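Local coordinates for acyl-CoA synthetase (AMP-forming)/AMP-acid ligase II-like protein (Dyadobacter fermentans, PDB 4GS5) that probably catalyses ATP-dependent, AMP-forming ligation of fatty acids, perhaps of medium chain length, to coenzyme A, at residues T8-C13 / K33-A38; F24-D29 / L85-I90; L73-G78 / L150-L155; L93-R98 / L102-T107. One frame throughout, in Å; residues are numbered along the deposited sequence.

Followed from the N terminus, interaction 1 closes the first loop, bringing the turn after strand 5-8 back to the last turn of helix 22-36. Interaction 2 starts from that same helix and reaches the loop before helix 90-102; its segments alternate with those of interaction 1, so the two cross. Interaction 3 opens before interaction 2 has closed, crosses it in turn, and joins the end of helix 59-72 to strand 153-155. Interaction 4, the most local, falls wholly within the span of interaction 3 and returns helix 90-102 onto strand 105-109. Together they join helix 22-36 to two loops, and the end of helix 59-72 and helix 90-102 to strands 153-155 and 105-109.

Interaction 1 of 4, residues T8-C13 / K33-A38; sequences TGKTLC and KWLGGA. With EDO (1,2-ethanediol), chain U.
Leu35 reaches across from the last turn of helix 22-36 to the turn Lys10-Cys13, close to where a Schellman motif ends the helix. The contact is a small one and illustrates how a single branched side chain can join a helix end to a neighbouring loop.

The apolar part comes first. With CG anti to its carbonyl carbon (chi1 -58°), Leu35 presents both methyl groups to the loop. CD1 lies 4.1 Å from Cys13 CB and 4.2 Å from Lys10 O, while CD2 comes to 4.3 Å from Lys10 CG, in a lysine chain extended as far as CE. Cys13 continues the packing along the helix, touching Tyr28, Met31 and Glu32, and Leu35 itself also meets Met100 of helix 90-102.

Backbone bonds give each partner its shape. On the loop side, Cys13 N donates to Gly9 O at 2.8 Å, which closes the turn that Leu35 meets. On the helix side, Gly37 takes a positive phi of 110°, and its N bonds to Trp34 O at 3.1 Å as the chain leaves the helix.

Polar side-chain interactions lie farther off. Lys33 is fully extended and donates to the backbone O of Glu40, and it also holds a 1,2-ethanediol molecule, probably from the crystallisation liquor, through a 2.9 Å hydrogen bond from Lys33 NZ to O1 of the diol.

Interaction 2 of 4, residues F24-D29 / L85-I90; sequences FAQAYD and LNVGYI
Gln26 and Ala27, neighbours on helix 22-36, rest against an Asx turn at Asn86-Gly88 that overlaps a type I beta turn, Asn86 to Tyr89, leading into helix 90-102. It is a compact case of a helix face docking on the loop that starts another helix.

Apolar contact is light: Ala27 CB meets Val87 CG2 at 4.4 Å, and both residues also touch helix 90-102, Ala27 at Leu96 and Val87 at Leu93.

The amide of Gln26 packs on backbone. Its chain runs extended to CD, where the amide is turned aside (chi3 -84°), and NE2 settles 3.4 Å from Gly88 CA, against a residue that has no side chain.

Between the Gln26 and Asn86 side chains a water makes the link, donating to Gln26 OE1 at 3.0 Å and to Asn86 OD1 at 2.9 Å. Tyr23 OH, on the same helix, bonds directly to Val87 N.

Within the turn, Tyr89 N bonds to Asn86 O, and Tyr89 takes the N-cap position of the following helix. Asn86 OD1, which also receives the water, takes a second bond from Gly88 N, in the carbonyl plane, at 2.8 Å and an N-H...O angle of 144°.

Interaction 3 of 4, residues L73-G78 / L150-L155; sequences LSLGPG and LGKVLL
The carbonyl of the Leu73-Ser74 peptide is the flat group at the centre of this contact, and Lys152 comes to its oxygen from somewhat outside the plane. Lys152 NZ donates to Leu73 O at 3.0 Å, with a C=O...N angle of 142° and the nitrogen tilted 27° from the carbonyl plane.

The lysine takes a bent path to that oxygen. Its chi1 of 117° falls away from the staggered values, and the chain bends at chi3, so that the ammonium group turns toward the peptide while the methylenes remain beside leucine side chains. Lys152 CD lies 4.4 Å from Leu73 CB and 4.5 Å from Leu75 CD2, a loose greasy flank to a polar end.

The acceptor lies at a helix end. Leu73 is the first residue to depart from helix 59-72, which is closed by a Schellman motif: Ser74, with positive phi, is the C-prime residue, its N bonding to Lys71 O and Leu75 N to Gly70 O. A positive charge near the carboxyl end of a helix would probably be favoured by the helix dipole.

Farther out, Leu73 packs on Phe126, Tyr176 and Leu190, and Leu75 also lies on Phe126. Lys152 is placed by backbone bonding to Val127, just ahead of strand 153-155, which runs between strands 126-129 and 175-180, parallel to both. The arrangement thus fastens a helix terminus to the parallel strands of the alpha/beta core of the AMP-binding enzyme family.

Interaction 4 of 4, residues L93-R98 / L102-T107; sequences LMMLVR and LDWELT
Arg98 lays its CB over the six-membered ring of Trp104, joining helix 90-102 to the segment entering strand 105-109, the last two elements of a beta-alpha-beta unit that begins with strand 80-83. The CB is 3.9 Å from the ring centroid and 27° off its normal, a CH-pi contact over the face. The ring edge is met by selenomethionine Met95, whose chain, bent at chi2 and chi3, brings CE to 3.9 Å from Trp104 CZ3.

Next to Met95 on the helix, the side chain of Leu96 crosses that of Leu106 at about a right angle, with Leu96 CD2 at 3.9 Å from Leu106 CD1. The other methyl of the same leucine, Leu106 CD2, sits 3.6 Å from Met95 O, so one side chain spans two helical residues.

The next shell fixes these groups. Trp104 is held at its polar end by Leu75 O, which accepts from NE1, and its ring also meets that of Phe126 at a steep angle. Beyond CB the arginine runs extended to NE; its guanidinium has Met94 CB over one face and Met95 SE at its edge. Leu96 packs back on Ala27 and Phe30, while Met95 lies on Ala81 and Val83.

The final turn of the helix is closed by Leu102 N donating to Arg98 O at 2.8 Å with an N-H...O angle of 139°.

Interaction 1 of 4, residues T8-C13 / K33-A38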
loop_
_atom_site.group_PDB
_atom_site.type_symbol
_atom_site.label_atom_id
_atom_site.label_comp_id
_atom_site.label_asym_id
_atom_site.label_seq_id
_atom_site.Cartn_x
_atom_site.Cartn_y
_atom_site.Cartn_z
ATOM N N THR A 8 10.310 -0.809 28.143
ATOM C CA THR A 8 10.131 -2.232 28.397
ATOM C C THR A 8 11.008 -3.122 27.522
ATOM O O THR A 8 11.799 -2.644 26.697
ATOM C CB THR A 8 8.629 -2.652 28.276
ATOM O OG1 THR A 8 8.447 -3.962 28.827
ATOM C CG2 THR A 8 8.158 -2.642 26.818
ATOM N N GLY A 9 10.860 -4.426 27.708
ATOM C CA GLY A 9 11.708 -5.403 27.054
ATOM C C GLY A 9 11.340 -6.795 27.522
ATOM O O GLY A 9 10.527 -6.952 28.446
ATOM N N LYS A 10 11.926 -7.801 26.879
ATOM C CA LYS A 10 11.667 -9.192 27.222
ATOM C C LYS A 10 11.973 -9.446 28.688
ATOM O O LYS A 10 11.097 -9.854 29.462
ATOM C CB LYS A 10 12.511 -10.118 26.352
ATOM C CG LYS A 10 12.116 -11.584 26.389
ATOM C CD LYS A 10 13.005 -12.405 25.452
ATOM C CE LYS A 10 12.595 -13.871 25.419
ATOM N NZ LYS A 10 12.589 -14.490 26.783
ATOM N N THR A 11 13.211 -9.189 29.088
ATOM C CA THR A 11 13.574 -9.458 30.473
ATOM C C THR A 11 13.016 -8.391 31.411
ATOM O O THR A 11 12.646 -8.688 32.546
ATOM C CB THR A 11 15.104 -9.656 30.668
ATOM O OG1 THR A 11 15.752 -8.390 30.862
ATOM C CG2 THR A 11 15.696 -10.379 29.466
ATOM N N LEU A 12 12.931 -7.153 30.942
ATOM C CA LEU A 12 12.418 -6.092 31.802
ATOM C C LEU A 12 10.929 -6.299 32.127
ATOM O O LEU A 12 10.429 -5.820 33.150
ATOM C CB LEU A 12 12.676 -4.718 31.180
ATOM C CG LEU A 12 12.269 -3.494 32.000
ATOM C CD1 LEU A 12 12.730 -3.627 33.439
ATOM C CD2 LEU A 12 12.825 -2.228 31.368
ATOM N N CYS A 13 10.233 -7.038 31.268
ATOM C CA CYS A 13 8.810 -7.304 31.462
ATOM C C CYS A 13 8.572 -8.278 32.624
ATOM O O CYS A 13 7.481 -8.326 33.197
ATOM C CB CYS A 13 8.184 -7.840 30.167
ATOM S SG CYS A 13 6.404 -7.618 30.045
ATOM N N LYS A 33 0.926 -12.024 27.863
ATOM C CA LYS A 33 0.314 -13.150 27.163
ATOM C C LYS A 33 1.283 -13.815 26.173
ATOM O O LYS A 33 1.356 -15.049 26.096
ATOM C CB LYS A 33 -0.993 -12.743 26.462
ATOM C CG LYS A 33 -1.746 -13.942 25.894
ATOM C CD LYS A 33 -3.029 -13.573 25.156
ATOM C CE LYS A 33 -3.667 -14.839 24.574
ATOM N NZ LYS A 33 -4.848 -14.583 23.702
ATOM N N TRP A 34 2.028 -13.007 25.421
ATOM C CA TRP A 34 3.013 -13.559 24.498
ATOM C C TRP A 34 4.006 -14.466 25.229
ATOM O O TRP A 34 4.202 -15.626 24.852
ATOM C CB TRP A 34 3.767 -12.452 23.758
ATOM C CG TRP A 34 4.767 -12.995 22.778
ATOM C CD1 TRP A 34 6.088 -13.235 23.002
ATOM C CD2 TRP A 34 4.513 -13.376 21.425
ATOM N NE1 TRP A 34 6.676 -13.743 21.872
ATOM C CE2 TRP A 34 5.731 -13.840 20.889
ATOM C CE3 TRP A 34 3.373 -13.371 20.614
ATOM C CZ2 TRP A 34 5.843 -14.289 19.570
ATOM C CZ3 TRP A 34 3.485 -13.819 19.307
ATOM C CH2 TRP A 34 4.712 -14.266 18.796
ATOM N N LEU A 35 4.629 -13.925 26.275
ATOM C CA LEU A 35 5.617 -14.658 27.064
ATOM C C LEU A 35 5.043 -15.932 27.687
ATOM O O LEU A 35 5.752 -16.930 27.843
ATOM C CB LEU A 35 6.215 -13.753 28.149
ATOM C CG LEU A 35 6.894 -12.480 27.620
ATOM C CD1 LEU A 35 7.368 -11.596 28.764
ATOM C CD2 LEU A 35 8.056 -12.822 26.686
ATOM N N GLY A 36 3.759 -15.897 28.036
ATOM C CA GLY A 36 3.095 -17.032 28.651
ATOM C C GLY A 36 2.974 -18.251 27.749
ATOM O O GLY A 36 2.789 -19.365 28.233
ATOM N N GLY A 37 3.048 -18.045 26.435
ATOM C CA GLY A 37 3.078 -19.157 25.496
ATOM C C GLY A 37 1.842 -19.342 24.628
ATOM O O GLY A 37 1.775 -20.294 23.842
ATOM N N ALA A 38 0.873 -18.436 24.757
ATOM C CA ALA A 38 -0.373 -18.517 23.994
ATOM C C ALA A 38 -0.119 -18.898 22.547
ATOM O O ALA A 38 0.819 -18.393 21.920
ATOM C CB ALA A 38 -1.108 -17.205 24.056
HETATM C C1 EDO U . -4.483 -11.210 22.706
HETATM O O1 EDO U . -5.623 -12.082 22.569
HETATM C C2 EDO U . -4.883 -9.977 23.504
HETATM O O2 EDO U . -3.769 -9.460 24.218
#

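Interaction 2 of 4, residues F24-D29 / L85-I90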
loop_
_atom_site.group_PDB
_atom_site.type_symbol
_atom_site.label_atom_id
_atom_site.label_comp_id
_atom_site.label_asym_id
_atom_site.label_seq_id
_atom_site.Cartn_x
_atom_site.Cartn_y
_atom_site.Cartn_z
ATOM N N PHE A 24 -0.718 2.042 28.163
ATOM C CA PHE A 24 0.487 1.237 28.322
ATOM C C PHE A 24 0.209 -0.160 28.868
ATOM O O PHE A 24 0.971 -1.101 28.622
ATOM C CB PHE A 24 1.482 1.953 29.229
ATOM C CG PHE A 24 2.093 3.168 28.612
ATOM C CD1 PHE A 24 2.349 3.214 27.249
ATOM C CD2 PHE A 24 2.420 4.266 29.390
ATOM C CE1 PHE A 24 2.915 4.336 26.673
ATOM C CE2 PHE A 24 2.984 5.392 28.822
ATOM C CZ PHE A 24 3.234 5.426 27.458
ATOM N N ALA A 25 -0.884 -0.293 29.607
ATOM C CA ALA A 25 -1.257 -1.574 30.183
ATOM C C ALA A 25 -1.737 -2.531 29.094
ATOM O O ALA A 25 -1.639 -3.753 29.247
ATOM C CB ALA A 25 -2.325 -1.391 31.264
ATOM N N GLN A 26 -2.252 -1.975 27.997
ATOM C CA GLN A 26 -2.579 -2.781 26.828
ATOM C C GLN A 26 -1.321 -3.511 26.371
ATOM O O GLN A 26 -1.348 -4.705 26.080
ATOM C CB GLN A 26 -3.071 -1.907 25.675
ATOM C CG GLN A 26 -4.336 -1.121 25.931
ATOM C CD GLN A 26 -4.784 -0.390 24.682
ATOM O OE1 GLN A 26 -4.308 0.708 24.388
ATOM N NE2 GLN A 26 -5.678 -1.013 23.919
ATOM N N ALA A 27 -0.221 -2.774 26.302
ATOM C CA ALA A 27 1.047 -3.337 25.856
ATOM C C ALA A 27 1.516 -4.423 26.831
ATOM O O ALA A 27 1.845 -5.552 26.446
ATOM C CB ALA A 27 2.085 -2.232 25.742
ATOM N N TYR A 28 1.522 -4.075 28.107
ATOM C CA TYR A 28 1.972 -5.002 29.132
ATOM C C TYR A 28 1.161 -6.302 29.081
ATOM O O TYR A 28 1.731 -7.397 29.106
ATOM C CB TYR A 28 1.893 -4.342 30.502
ATOM C CG TYR A 28 2.285 -5.252 31.641
ATOM C CD1 TYR A 28 3.620 -5.390 32.031
ATOM C CD2 TYR A 28 1.323 -5.982 32.321
ATOM C CE1 TYR A 28 3.972 -6.227 33.079
ATOM C CE2 TYR A 28 1.665 -6.818 33.369
ATOM C CZ TYR A 28 2.985 -6.935 33.745
ATOM O OH TYR A 28 3.303 -7.774 34.787
ATOM N N ASP A 29 -0.160 -6.177 28.976
ATOM C CA ASP A 29 -1.047 -7.340 28.896
ATOM C C ASP A 29 -0.747 -8.241 27.704
ATOM O O ASP A 29 -0.667 -9.471 27.829
ATOM C CB ASP A 29 -2.518 -6.908 28.866
ATOM C CG ASP A 29 -2.987 -6.345 30.199
ATOM O OD1 ASP A 29 -2.223 -6.457 31.181
ATOM O OD2 ASP A 29 -4.115 -5.803 30.262
ATOM N N LEU A 85 3.269 3.663 17.195
ATOM C CA LEU A 85 2.038 3.223 16.569
ATOM C C LEU A 85 1.100 2.719 17.659
ATOM O O LEU A 85 1.546 2.191 18.679
ATOM C CB LEU A 85 2.343 2.119 15.571
ATOM C CG LEU A 85 3.196 2.627 14.410
ATOM C CD1 LEU A 85 3.759 1.479 13.612
ATOM C CD2 LEU A 85 2.344 3.548 13.559
ATOM N N ASN A 86 -0.194 2.897 17.438
ATOM C CA ASN A 86 -1.209 2.594 18.436
ATOM C C ASN A 86 -1.167 1.118 18.810
ATOM O O ASN A 86 -1.435 0.259 17.970
ATOM C CB ASN A 86 -2.592 2.983 17.897
ATOM C CG ASN A 86 -3.628 3.118 18.992
ATOM O OD1 ASN A 86 -3.739 2.256 19.859
ATOM N ND2 ASN A 86 -4.389 4.214 18.964
ATOM N N VAL A 87 -0.802 0.818 20.059
ATOM C CA VAL A 87 -0.695 -0.573 20.493
ATOM C C VAL A 87 -2.071 -1.152 20.791
ATOM O O VAL A 87 -2.197 -2.319 21.151
ATOM C CB VAL A 87 0.210 -0.743 21.734
ATOM C CG1 VAL A 87 1.669 -0.515 21.370
ATOM C CG2 VAL A 87 -0.250 0.178 22.869
ATOM N N GLY A 88 -3.104 -0.330 20.659
ATOM C CA GLY A 88 -4.458 -0.845 20.722
ATOM C C GLY A 88 -4.747 -1.612 19.438
ATOM O O GLY A 88 -5.746 -2.326 19.351
ATOM N N TYR A 89 -3.872 -1.460 18.443
ATOM C CA TYR A 89 -4.073 -2.091 17.132
ATOM C C TYR A 89 -2.862 -2.899 16.673
ATOM O O TYR A 89 -1.769 -2.766 17.223
ATOM C CB TYR A 89 -4.475 -1.052 16.069
ATOM C CG TYR A 89 -5.815 -0.419 16.374
ATOM C CD1 TYR A 89 -6.955 -0.774 15.662
ATOM C CD2 TYR A 89 -5.948 0.508 17.403
ATOM C CE1 TYR A 89 -8.189 -0.208 15.957
ATOM C CE2 TYR A 89 -7.175 1.075 17.706
ATOM C CZ TYR A 89 -8.290 0.714 16.982
ATOM O OH TYR A 89 -9.507 1.285 17.282
ATOM N N ILE A 90 -3.068 -3.724 15.651
ATOM C CA ILE A 90 -2.048 -4.663 15.181
ATOM C C ILE A 90 -0.723 -4.015 14.790
ATOM O O ILE A 90 0.343 -4.580 15.034
ATOM C CB ILE A 90 -2.570 -5.519 14.003
ATOM C CG1 ILE A 90 -1.498 -6.509 13.538
ATOM C CG2 ILE A 90 -3.016 -4.635 12.862
ATOM C CD1 ILE A 90 -1.978 -7.948 13.489
HETATM O O HOH W 1 -5.432 2.459 22.233
#

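Interaction 3 of 4, residues L73-G78 / L150-L155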
loop_
_atom_site.group_PDB
_atom_site.type_symbol
_atom_site.label_atom_id
_atom_site.label_comp_id
_atom_site.label_asym_id
_atom_site.label_seq_id
_atom_site.Cartn_x
_atom_site.Cartn_y
_atom_site.Cartn_z
ATOM N N LEU A 73 16.022 -6.050 7.872
ATOM C CA LEU A 73 16.538 -4.728 8.245
ATOM C C LEU A 73 17.743 -4.804 9.196
ATOM O O LEU A 73 18.213 -3.780 9.685
ATOM C CB LEU A 73 15.418 -3.844 8.830
ATOM C CG LEU A 73 14.242 -3.581 7.877
ATOM C CD1 LEU A 73 13.103 -2.852 8.580
ATOM C CD2 LEU A 73 14.697 -2.816 6.637
ATOM N N SER A 74 18.243 -6.016 9.436
ATOM C CA SER A 74 19.400 -6.231 10.309
ATOM C C SER A 74 19.232 -5.570 11.672
ATOM O O SER A 74 20.095 -4.817 12.131
ATOM C CB SER A 74 20.696 -5.743 9.658
ATOM O OG SER A 74 20.919 -6.442 8.455
ATOM N N LEU A 75 18.122 -5.883 12.326
ATOM C CA LEU A 75 17.828 -5.322 13.633
ATOM C C LEU A 75 18.003 -6.401 14.700
ATOM O O LEU A 75 17.041 -7.078 15.080
ATOM C CB LEU A 75 16.401 -4.756 13.641
ATOM C CG LEU A 75 16.129 -3.746 12.519
ATOM C CD1 LEU A 75 14.629 -3.476 12.381
ATOM C CD2 LEU A 75 16.902 -2.456 12.750
ATOM N N GLY A 76 19.234 -6.559 15.183
ATOM C CA GLY A 76 19.533 -7.619 16.132
ATOM C C GLY A 76 19.321 -7.214 17.577
ATOM O O GLY A 76 18.696 -6.183 17.852
ATOM N N PRO A 77 19.850 -8.015 18.515
ATOM C CA PRO A 77 19.691 -7.713 19.941
ATOM C C PRO A 77 20.288 -6.357 20.323
ATOM O O PRO A 77 21.380 -5.999 19.875
ATOM C CB PRO A 77 20.468 -8.851 20.633
ATOM C CG PRO A 77 20.463 -9.964 19.647
ATOM C CD PRO A 77 20.586 -9.271 18.298
ATOM N N GLY A 78 19.581 -5.616 21.167
ATOM C CA GLY A 78 20.064 -4.329 21.630
ATOM C C GLY A 78 19.464 -3.185 20.821
ATOM O O GLY A 78 19.603 -2.017 21.188
ATOM N N LEU A 150 16.033 9.049 14.698
ATOM C CA LEU A 150 15.183 7.875 14.473
ATOM C C LEU A 150 16.003 6.641 14.062
ATOM O O LEU A 150 15.528 5.508 14.204
ATOM C CB LEU A 150 14.113 8.162 13.425
ATOM C CG LEU A 150 13.079 9.243 13.773
ATOM C CD1 LEU A 150 12.189 9.546 12.567
ATOM C CD2 LEU A 150 12.232 8.832 14.968
ATOM N N GLY A 151 17.226 6.858 13.565
ATOM C CA GLY A 151 18.093 5.758 13.135
ATOM C C GLY A 151 17.742 5.193 11.760
ATOM O O GLY A 151 18.462 5.388 10.767
ATOM N N LYS A 152 16.635 4.466 11.694
ATOM C CA LYS A 152 16.169 3.935 10.415
ATOM C C LYS A 152 14.654 3.782 10.482
ATOM O O LYS A 152 14.123 3.336 11.501
ATOM C CB LYS A 152 16.930 2.647 10.045
ATOM C CG LYS A 152 16.154 1.376 9.930
ATOM C CD LYS A 152 16.947 0.259 9.181
ATOM C CE LYS A 152 18.439 0.309 9.405
ATOM N NZ LYS A 152 19.074 -0.981 8.942
ATOM N N VAL A 153 13.962 4.219 9.435
ATOM C CA VAL A 153 12.509 4.362 9.498
ATOM C C VAL A 153 11.785 3.406 8.554
ATOM O O VAL A 153 12.103 3.328 7.351
ATOM C CB VAL A 153 12.092 5.797 9.127
ATOM C CG1 VAL A 153 10.574 5.928 9.132
ATOM C CG2 VAL A 153 12.720 6.801 10.076
ATOM N N LEU A 154 10.833 2.659 9.098
ATOM C CA LEU A 154 9.925 1.882 8.269
ATOM C C LEU A 154 8.554 2.561 8.245
ATOM O O LEU A 154 7.922 2.752 9.296
ATOM C CB LEU A 154 9.809 0.455 8.796
ATOM C CG LEU A 154 8.815 -0.407 8.023
ATOM C CD1 LEU A 154 9.288 -0.623 6.609
ATOM C CD2 LEU A 154 8.596 -1.728 8.717
ATOM N N LEU A 155 8.112 2.956 7.050
ATOM C CA LEU A 155 6.814 3.586 6.897
ATOM C C LEU A 155 5.741 2.580 6.506
ATOM O O LEU A 155 5.983 1.721 5.668
ATOM C CB LEU A 155 6.889 4.700 5.836
ATOM C CG LEU A 155 7.808 5.888 6.164
ATOM C CD1 LEU A 155 7.851 6.894 5.020
ATOM C CD2 LEU A 155 7.346 6.572 7.459
#

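Interaction 4 of 4, residues L93-R98 / L102-T107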
loop_
_atom_site.group_PDB
_atom_site.type_symbol
_atom_site.label_atom_id
_atom_site.label_comp_id
_atom_site.label_asym_id
_atom_site.label_seq_id
_atom_site.Cartn_x
_atom_site.Cartn_y
_atom_site.Cartn_z
ATOM N N LEU A 93 1.077 -3.441 18.033
ATOM C CA LEU A 93 1.387 -4.727 18.651
ATOM C C LEU A 93 2.544 -5.451 17.938
ATOM O O LEU A 93 3.340 -6.120 18.583
ATOM C CB LEU A 93 0.137 -5.605 18.739
ATOM C CG LEU A 93 -0.944 -4.985 19.637
ATOM C CD1 LEU A 93 -2.154 -5.894 19.748
ATOM C CD2 LEU A 93 -0.354 -4.711 21.011
HETATM N N MSE A 94 2.666 -5.303 16.619
HETATM C CA MSE A 94 3.789 -5.949 15.931
HETATM C C MSE A 94 5.153 -5.421 16.402
HETATM O O MSE A 94 6.148 -6.146 16.393
HETATM C CB MSE A 94 3.657 -5.885 14.402
HETATM C CG MSE A 94 2.768 -6.987 13.820
HETATM SE SE MSE A 94 3.491 -8.817 14.004
HETATM C CE MSE A 94 5.385 -8.422 14.024
HETATM N N MSE A 95 5.208 -4.166 16.830
HETATM C CA MSE A 95 6.471 -3.638 17.343
HETATM C C MSE A 95 6.866 -4.368 18.629
HETATM O O MSE A 95 8.066 -4.589 18.889
HETATM C CB MSE A 95 6.372 -2.130 17.587
HETATM C CG MSE A 95 6.315 -1.305 16.312
HETATM SE SE MSE A 95 7.957 -1.482 15.288
HETATM C CE MSE A 95 9.189 -0.644 16.533
ATOM N N LEU A 96 5.861 -4.753 19.426
ATOM C CA LEU A 96 6.110 -5.483 20.678
ATOM C C LEU A 96 6.611 -6.896 20.412
ATOM O O LEU A 96 7.538 -7.370 21.067
ATOM C CB LEU A 96 4.839 -5.555 21.527
ATOM C CG LEU A 96 4.170 -4.215 21.845
ATOM C CD1 LEU A 96 2.964 -4.447 22.739
ATOM C CD2 LEU A 96 5.166 -3.277 22.505
ATOM N N VAL A 97 5.974 -7.567 19.456
ATOM C CA VAL A 97 6.368 -8.910 19.047
ATOM C C VAL A 97 7.803 -8.935 18.549
ATOM O O VAL A 97 8.603 -9.771 18.986
ATOM C CB VAL A 97 5.436 -9.464 17.943
ATOM C CG1 VAL A 97 6.000 -10.767 17.371
ATOM C CG2 VAL A 97 4.029 -9.679 18.503
ATOM N N ARG A 98 8.133 -8.020 17.633
ATOM C CA ARG A 98 9.514 -7.893 17.152
ATOM C C ARG A 98 10.452 -7.666 18.332
ATOM O O ARG A 98 11.477 -8.329 18.466
ATOM C CB ARG A 98 9.644 -6.738 16.154
ATOM C CG ARG A 98 8.944 -6.987 14.827
ATOM C CD ARG A 98 8.712 -5.675 14.073
ATOM N NE ARG A 98 7.899 -5.876 12.877
ATOM C CZ ARG A 98 7.165 -4.928 12.302
ATOM N NH1 ARG A 98 7.136 -3.704 12.810
ATOM N NH2 ARG A 98 6.460 -5.204 11.221
ATOM N N LEU A 102 13.200 -10.431 19.089
ATOM C CA LEU A 102 14.508 -9.999 18.588
ATOM C C LEU A 102 15.359 -9.352 19.685
ATOM O O LEU A 102 16.471 -8.903 19.429
ATOM C CB LEU A 102 14.318 -9.032 17.407
ATOM C CG LEU A 102 13.522 -9.610 16.221
ATOM C CD1 LEU A 102 13.238 -8.579 15.114
ATOM C CD2 LEU A 102 14.229 -10.819 15.630
ATOM N N ASP A 103 14.823 -9.313 20.906
ATOM C CA ASP A 103 15.522 -8.738 22.064
ATOM C C ASP A 103 15.824 -7.251 21.860
ATOM O O ASP A 103 16.980 -6.818 21.939
ATOM C CB ASP A 103 16.833 -9.480 22.362
ATOM C CG ASP A 103 16.621 -10.933 22.737
ATOM O OD1 ASP A 103 15.530 -11.287 23.233
ATOM O OD2 ASP A 103 17.574 -11.722 22.545
ATOM N N TRP A 104 14.795 -6.466 21.582
ATOM C CA TRP A 104 15.006 -5.034 21.454
ATOM C C TRP A 104 14.724 -4.365 22.784
ATOM O O TRP A 104 14.007 -4.912 23.612
ATOM C CB TRP A 104 14.056 -4.435 20.428
ATOM C CG TRP A 104 14.253 -4.869 19.009
ATOM C CD1 TRP A 104 15.264 -5.639 18.499
ATOM C CD2 TRP A 104 13.384 -4.560 17.915
ATOM N NE1 TRP A 104 15.075 -5.813 17.138
ATOM C CE2 TRP A 104 13.927 -5.163 16.760
ATOM C CE3 TRP A 104 12.201 -3.821 17.802
ATOM C CZ2 TRP A 104 13.326 -5.050 15.501
ATOM C CZ3 TRP A 104 11.598 -3.705 16.540
ATOM C CH2 TRP A 104 12.164 -4.326 15.414
ATOM N N GLU A 105 15.273 -3.172 22.975
ATOM C CA GLU A 105 14.781 -2.279 24.009
ATOM C C GLU A 105 13.612 -1.499 23.408
ATOM O O GLU A 105 13.778 -0.814 22.401
ATOM C CB GLU A 105 15.879 -1.309 24.426
ATOM C CG GLU A 105 15.461 -0.328 25.507
ATOM C CD GLU A 105 16.500 0.753 25.747
ATOM O OE1 GLU A 105 16.253 1.630 26.603
ATOM O OE2 GLU A 105 17.563 0.727 25.088
ATOM N N LEU A 106 12.430 -1.604 24.010
ATOM C CA LEU A 106 11.258 -0.910 23.484
ATOM C C LEU A 106 10.961 0.357 24.272
ATOM O O LEU A 106 10.828 0.323 25.504
ATOM C CB LEU A 106 10.024 -1.823 23.484
ATOM C CG LEU A 106 10.135 -3.128 22.701
ATOM C CD1 LEU A 106 8.959 -4.035 22.986
ATOM C CD2 LEU A 106 10.224 -2.825 21.215
ATOM N N THR A 107 10.860 1.475 23.561
ATOM C CA THR A 107 10.375 2.714 24.150
ATOM C C THR A 107 8.972 2.994 23.631
ATOM O O THR A 107 8.782 3.347 22.471
ATOM C CB THR A 107 11.282 3.902 23.809
ATOM O OG1 THR A 107 12.576 3.690 24.372
ATOM C CG2 THR A 107 10.694 5.207 24.353
#